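Local coordinates for protein myosin regulatory light chain (Physarum polycephalum, PDB 2BL0) that binds calcium through an EF-hand and serves as a calmodulin-like light chain of the myosin II motor, at residues G91-Q94 with E95-R99; P67-P71 with T72-K76. All blocks are in the same frame, centred on the assembly; numbering follows the deposited sequence.

Contact 1. Residues G91-Q94 with E95-R99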
ATOM      1  N   GLY B  91      -7.040  14.742  36.402  1.00  8.81           N
ATOM      2  CA  GLY B  91      -6.576  14.217  35.132  1.00  8.73           C
ATOM      3  C   GLY B  91      -7.516  14.509  33.977  1.00  8.34           C
ATOM      4  O   GLY B  91      -7.416  13.860  32.933  1.00  7.99           O
ATOM      5  N   THR B  92      -8.450  15.437  34.169  1.00  8.88           N
ATOM      6  CA  THR B  92      -9.419  15.765  33.122  1.00  9.90           C
ATOM      7  C   THR B  92      -9.346  17.235  32.719  1.00 10.33           C
ATOM      8  O   THR B  92      -8.814  18.086  33.447  1.00 11.52           O
ATOM      9  CB  THR B  92     -10.886  15.390  33.522  1.00 10.11           C
ATOM     10  OG1 THR B  92     -11.361  16.240  34.575  1.00 11.39           O
ATOM     11  CG2 THR B  92     -10.977  13.978  34.080  1.00 10.44           C
ATOM     12  N   ILE B  93      -9.855  17.494  31.527  1.00  9.82           N
ATOM     13  CA  ILE B  93     -10.145  18.821  31.035  1.00 10.62           C
ATOM     14  C   ILE B  93     -11.532  18.737  30.372  1.00 10.48           C
ATOM     15  O   ILE B  93     -11.942  17.675  29.902  1.00 10.87           O
ATOM     16  CB  ILE B  93      -9.038  19.251  30.045  1.00 11.07           C
ATOM     17  CG1 ILE B  93      -9.090  20.765  29.794  1.00 15.21           C
ATOM     18  CG2 ILE B  93      -9.060  18.394  28.776  1.00 10.28           C
ATOM     19  CD1 ILE B  93      -9.009  21.180  28.398  1.00 18.87           C
ATOM     20  N   GLN B  94     -12.275  19.828  30.382  1.00 10.17           N
ATOM     21  CA  GLN B  94     -13.558  19.842  29.681  1.00  9.66           C
ATOM     22  C   GLN B  94     -13.313  19.822  28.173  1.00 10.01           C
ATOM     23  O   GLN B  94     -12.495  20.588  27.660  1.00  9.41           O
ATOM     24  CB  GLN B  94     -14.367  21.056  30.118  1.00 10.00           C
ATOM     25  CG  GLN B  94     -14.764  21.007  31.598  1.00  9.23           C
ATOM     26  CD  GLN B  94     -15.611  19.791  31.943  1.00  9.96           C
ATOM     27  OE1 GLN B  94     -15.128  18.856  32.601  1.00 10.22           O
ATOM     28  NE2 GLN B  94     -16.894  19.807  31.517  1.00 11.13           N
ATOM     29  N   GLU B  95     -13.999  18.937  27.452  1.00 10.34           N
ATOM     30  CA  GLU B  95     -13.832  18.927  25.995  1.00 10.50           C
ATOM     31  C   GLU B  95     -14.092  20.304  25.385  1.00  9.66           C
ATOM     32  O   GLU B  95     -13.423  20.686  24.438  1.00  8.46           O
ATOM     33  CB  GLU B  95     -14.690  17.900  25.290  1.00 11.48           C
ATOM     34  CG  GLU B  95     -14.309  17.795  23.818  1.00 13.55           C
ATOM     35  CD  GLU B  95     -15.064  16.715  23.093  1.00 16.05           C
ATOM     36  OE1 GLU B  95     -15.934  17.039  22.263  1.00 17.62           O
ATOM     37  OE2 GLU B  95     -14.763  15.538  23.350  1.00 18.71           O
ATOM     38  N   ALA B  96     -15.035  21.062  25.932  1.00 10.06           N
ATOM     39  CA  ALA B  96     -15.315  22.392  25.393  1.00 10.67           C
ATOM     40  C   ALA B  96     -14.102  23.296  25.466  1.00 11.37           C
ATOM     41  O   ALA B  96     -13.875  24.081  24.557  1.00 11.72           O
ATOM     42  CB  ALA B  96     -16.457  23.049  26.129  1.00 11.03           C
ATOM     43  N   GLU B  97     -13.359  23.231  26.567  1.00 12.47           N
ATOM     44  CA  GLU B  97     -12.170  24.069  26.683  1.00 13.53           C
ATOM     45  C   GLU B  97     -11.098  23.628  25.693  1.00 13.58           C
ATOM     46  O   GLU B  97     -10.536  24.477  24.996  1.00 14.30           O
ATOM     47  CB  GLU B  97     -11.621  24.116  28.111  1.00 14.39           C
ATOM     48  CG  GLU B  97     -10.548  25.193  28.313  1.00 16.82           C
ATOM     49  CD  GLU B  97     -10.920  26.564  27.754  1.00 21.98           C
ATOM     50  OE1 GLU B  97     -12.132  26.918  27.660  1.00 25.68           O
ATOM     51  OE2 GLU B  97      -9.984  27.319  27.409  1.00 27.07           O
ATOM     52  N   LEU B  98     -10.859  22.320  25.614  1.00 12.92           N
ATOM     53  CA  LEU B  98      -9.939  21.718  24.639  1.00 13.44           C
ATOM     54  C   LEU B  98     -10.241  22.185  23.218  1.00 13.28           C
ATOM     55  O   LEU B  98      -9.337  22.630  22.503  1.00 12.02           O
ATOM     56  CB  LEU B  98     -10.014  20.188  24.699  1.00 13.21           C
ATOM     57  CG  LEU B  98      -9.076  19.404  23.763  1.00 16.39           C
ATOM     58  CD1 LEU B  98      -7.646  19.828  23.996  1.00 17.93           C
ATOM     59  CD2 LEU B  98      -9.257  17.907  23.885  1.00 17.12           C
ATOM     60  N   ARG B  99     -11.505  22.096  22.806  1.00 12.86           N
ATOM     61  CA  ARG B  99     -11.889  22.552  21.468  1.00 13.04           C
ATOM     62  C   ARG B  99     -11.511  24.019  21.252  1.00 14.15           C
ATOM     63  O   ARG B  99     -10.949  24.382  20.210  1.00 13.45           O
ATOM     64  CB  ARG B  99     -13.392  22.352  21.221  1.00 12.74           C
ATOM     65  CG  ARG B  99     -13.826  20.897  20.993  1.00 10.67           C
ATOM     66  CD  ARG B  99     -15.351  20.725  21.065  1.00 10.97           C
ATOM     67  NE  ARG B  99     -15.875  19.432  20.599  1.00  9.18           N
ATOM     68  CZ  ARG B  99     -16.013  19.092  19.326  1.00 10.03           C
ATOM     69  NH1 ARG B  99     -15.656  19.933  18.360  1.00  9.07           N
ATOM     70  NH2 ARG B  99     -16.519  17.901  19.000  1.00  9.68           N
TER
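The backbone bonds centre on Gln-94 O, which Leu-98 N meets at 3.1 Å with an N-H...O angle of 174°; this is the first i to i+4 bond of helix 95-104. Glu-97 N, 3.0 Å from Gln-94 O, adds a weak bond. Gln-94 occupies the N-cap position, but its side chain, bent at the second torsion, turns away from the helix and its NE2 bonds to Asp-126 O.

Apolar contact comes from Ile-93. With CG1 anti to the backbone N (chi1 -165°) and a second torsion well off staggered, Ile-93 CD1 is carried over the first helical turn, 3.5 Å from Leu-98 N, 4.0 Å from Leu-98 CB and 3.9 Å from Glu-97 CB. The strand's partner is 128-130, with Ile-93 and Ile-129 joined through their backbones. This is the loop-to-helix junction of an EF-hand: counting from Asp-86, Ile-93 is the eighth loop residue and Glu-97 the twelfth. Thr-92 and Glu-97 are inferred calcium ligands, whereas the calcium bound in this structure lies in the first EF-hand, at Asp-15, Asp-17, Asp-19 and Lys-21.

The charged pair runs along the helix. Glu-95, extended beyond CG, offers OE1 to Arg-99 NE at 2.9 Å, on the anti side and 26° out of the carboxylate plane. Arg-99 NH2 adds a weak, longer bond to that oxygen, while NH1 forms a salt bridge with Glu-115.

Contact 2. Residues P67-P71 with T72-K76; sequences PIKTP and TEQSK
Thr-70 meets Glu-73 through two hydrogen bonds that share one acceptor, Glu-73 OE2. Thr-70 N reaches Glu-73 OE2 at 2.9 Å along an almost straight line (179°), arriving from above the carboxylate plane, 49° out of it. Thr-70 OG1 donates to the anti lone pair of Glu-73 OE2, also at 2.9 Å. The hydroxyl can do so because it sits between the backbone N and the carbonyl carbon (chi1 60°), which brings both donors to the same side of the residue. A valine in place of Thr-70 would probably leave Glu-73 OE2 with the amide as its one remaining donor in this turn and the carboxylate freer to rotate.

The backbone-to-carboxylate bond resembles one half of a capping box; the reciprocal half is missing, since Glu-73 N is 3.9 Å from Thr-70 OG1 and instead bonds weakly to Thr-70 O. The turn lies in the linker between helix 57-64 and helix 75-85, which joins the two lobes of this EF-hand chain. Among the backbone bonds, Gln-74 N donates to Pro-71 O at 3.0 Å, and Thr-72 O takes both N and OG of Ser-75 from one face.

Aliphatic contact is made by Lys-69, whose CD lies 4.0 Å from both Glu-73 CB and Gln-74 CG. Its NZ pairs with Glu-77, and Gln-74 OE1 bonds to Asn-37. A water accepts from Gln-74 NE2 at 2.9 Å and, weakly, from Lys-69 NZ.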
ATOM      1  N   PRO B  67      16.143  16.023  12.745  1.00 10.52           N
ATOM      2  CA  PRO B  67      15.600  15.669  14.067  1.00 10.40           C
ATOM      3  C   PRO B  67      14.295  16.340  14.456  1.00  9.21           C
ATOM      4  O   PRO B  67      14.115  16.738  15.617  1.00  8.84           O
ATOM      5  CB  PRO B  67      16.710  16.129  15.033  1.00 10.59           C
ATOM      6  CG  PRO B  67      17.823  16.541  14.215  1.00 11.17           C
ATOM      7  CD  PRO B  67      17.306  16.920  12.873  1.00 11.21           C
ATOM      8  N   ILE B  68      13.375  16.450  13.509  1.00  8.28           N
ATOM      9  CA  ILE B  68      12.037  16.927  13.796  1.00  7.87           C
ATOM     10  C   ILE B  68      11.434  15.952  14.814  1.00  7.00           C
ATOM     11  O   ILE B  68      11.593  14.744  14.684  1.00  5.52           O
ATOM     12  CB  ILE B  68      11.212  16.967  12.490  1.00  7.53           C
ATOM     13  CG1 ILE B  68      11.882  17.875  11.439  1.00  8.75           C
ATOM     14  CG2 ILE B  68       9.807  17.435  12.789  1.00  9.48           C
ATOM     15  CD1 ILE B  68      11.297  17.750  10.012  1.00  9.66           C
ATOM     16  N   LYS B  69      10.747  16.480  15.824  1.00  7.40           N
ATOM     17  CA  LYS B  69      10.210  15.655  16.901  1.00  7.54           C
ATOM     18  C   LYS B  69       9.217  14.599  16.433  1.00  7.39           C
ATOM     19  O   LYS B  69       8.308  14.893  15.651  1.00  7.23           O
ATOM     20  CB  LYS B  69       9.522  16.539  17.957  1.00  8.27           C
ATOM     21  CG  LYS B  69      10.478  17.429  18.755  1.00 10.09           C
ATOM     22  CD  LYS B  69      10.027  17.600  20.178  1.00 13.87           C
ATOM     23  CE  LYS B  69      10.797  18.691  20.894  1.00 16.80           C
ATOM     24  NZ  LYS B  69       9.847  19.541  21.654  1.00 18.26           N
ATOM     25  N   THR B  70       9.400  13.375  16.921  1.00  7.10           N
ATOM     26  CA  THR B  70       8.402  12.322  16.820  1.00  7.09           C
ATOM     27  C   THR B  70       7.358  12.502  17.930  1.00  6.30           C
ATOM     28  O   THR B  70       7.561  13.279  18.850  1.00  6.28           O
ATOM     29  CB  THR B  70       9.046  10.932  16.923  1.00  7.52           C
ATOM     30  OG1 THR B  70       9.707  10.800  18.173  1.00  8.17           O
ATOM     31  CG2 THR B  70      10.151  10.735  15.860  1.00  9.29           C
ATOM     32  N   PRO B  71       6.227  11.817  17.837  1.00  6.12           N
ATOM     33  CA  PRO B  71       5.184  11.963  18.859  1.00  6.48           C
ATOM     34  C   PRO B  71       5.640  11.631  20.296  1.00  7.04           C
ATOM     35  O   PRO B  71       5.264  12.362  21.202  1.00  6.21           O
ATOM     36  CB  PRO B  71       4.078  11.027  18.360  1.00  5.76           C
ATOM     37  CG  PRO B  71       4.296  10.956  16.889  1.00  6.15           C
ATOM     38  CD  PRO B  71       5.789  10.937  16.738  1.00  6.45           C
ATOM     39  N   THR B  72       6.445  10.589  20.520  1.00  8.97           N
ATOM     40  CA  THR B  72       6.898  10.318  21.894  1.00  9.36           C
ATOM     41  C   THR B  72       7.774  11.441  22.452  1.00  9.74           C
ATOM     42  O   THR B  72       7.792  11.671  23.668  1.00 10.18           O
ATOM     43  CB  THR B  72       7.666   8.988  22.044  1.00  9.60           C
ATOM     44  OG1 THR B  72       8.730   8.936  21.087  1.00 10.80           O
ATOM     45  CG2 THR B  72       6.784   7.816  21.721  1.00 10.44           C
ATOM     46  N   GLU B  73       8.508  12.125  21.585  1.00  9.03           N
ATOM     47  CA  GLU B  73       9.336  13.244  22.014  1.00  9.47           C
ATOM     48  C   GLU B  73       8.491  14.431  22.460  1.00  9.15           C
ATOM     49  O   GLU B  73       9.033  15.397  23.019  1.00 10.31           O
ATOM     50  CB  GLU B  73      10.271  13.696  20.889  1.00  9.39           C
ATOM     51  CG  GLU B  73      11.385  12.726  20.586  1.00 11.36           C
ATOM     52  CD  GLU B  73      12.207  13.187  19.402  1.00 14.91           C
ATOM     53  OE1 GLU B  73      13.147  13.994  19.586  1.00 18.80           O
ATOM     54  OE2 GLU B  73      11.897  12.759  18.284  1.00 13.84           O
ATOM     55  N   GLN B  74       7.182  14.390  22.192  1.00  8.66           N
ATOM     56  CA  GLN B  74       6.268  15.457  22.606  1.00  7.99           C
ATOM     57  C   GLN B  74       5.424  15.128  23.839  1.00  8.04           C
ATOM     58  O   GLN B  74       4.718  15.993  24.331  1.00  7.37           O
ATOM     59  CB  GLN B  74       5.362  15.867  21.445  1.00  8.36           C
ATOM     60  CG  GLN B  74       6.160  16.426  20.268  1.00  7.56           C
ATOM     61  CD  GLN B  74       5.339  16.688  19.031  1.00  7.82           C
ATOM     62  OE1 GLN B  74       4.494  15.868  18.665  1.00  8.01           O
ATOM     63  NE2 GLN B  74       5.592  17.823  18.371  1.00  8.61           N
ATOM     64  N   SER B  75       5.501  13.894  24.337  1.00  7.39           N
ATOM     65  CA  SER B  75       4.648  13.456  25.452  1.00  8.06           C
ATOM     66  C   SER B  75       4.786  14.309  26.702  1.00  7.64           C
ATOM     67  O   SER B  75       3.787  14.707  27.318  1.00  7.90           O
ATOM     68  CB  SER B  75       4.980  12.020  25.823  1.00  7.90           C
ATOM     69  OG  SER B  75       4.821  11.174  24.698  1.00 10.66           O
ATOM     70  N   LYS B  76       6.028  14.558  27.088  1.00  8.18           N
ATOM     71  CA  LYS B  76       6.320  15.303  28.300  1.00  8.28           C
ATOM     72  C   LYS B  76       5.746  16.706  28.197  1.00  7.65           C
ATOM     73  O   LYS B  76       5.011  17.140  29.077  1.00  7.52           O
ATOM     74  CB  LYS B  76       7.826  15.331  28.554  1.00  8.40           C
ATOM     75  CG  LYS B  76       8.291  16.325  29.614  1.00  9.83           C
ATOM     76  CD  LYS B  76       7.772  15.991  31.001  1.00  9.82           C
ATOM     77  CE  LYS B  76       8.411  16.863  32.097  1.00  8.42           C
ATOM     78  NZ  LYS B  76       7.573  16.992  33.359  1.00  7.74           N
TER
HETATM   79  O   HOH W   1       7.298  19.947  19.323  1.00 35.51           O

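Both contacts lead into a helix, contact 1 from a short strand and contact 2 from a linker loop, and they stand in series: contact 2 enters helix 75-85, which runs to the loop that contact 1 ends. Their centres are 22 Å apart. Each is partly buried: Ile-93 and Leu-98 are the buried members of contact 1, Pro-71 and Gln-74 those of contact 2, whose gripped Glu-73 is exposed. In contact 1, isoleucine-leucine packing accompanies the first i to i+4 backbone bond of the helix beside an inferred calcium site. Contact 2, away from the annotated sites, relies mainly on polar bonds to a carboxylate, and its buried pair also packs against another protein chain; contact 1 meets none.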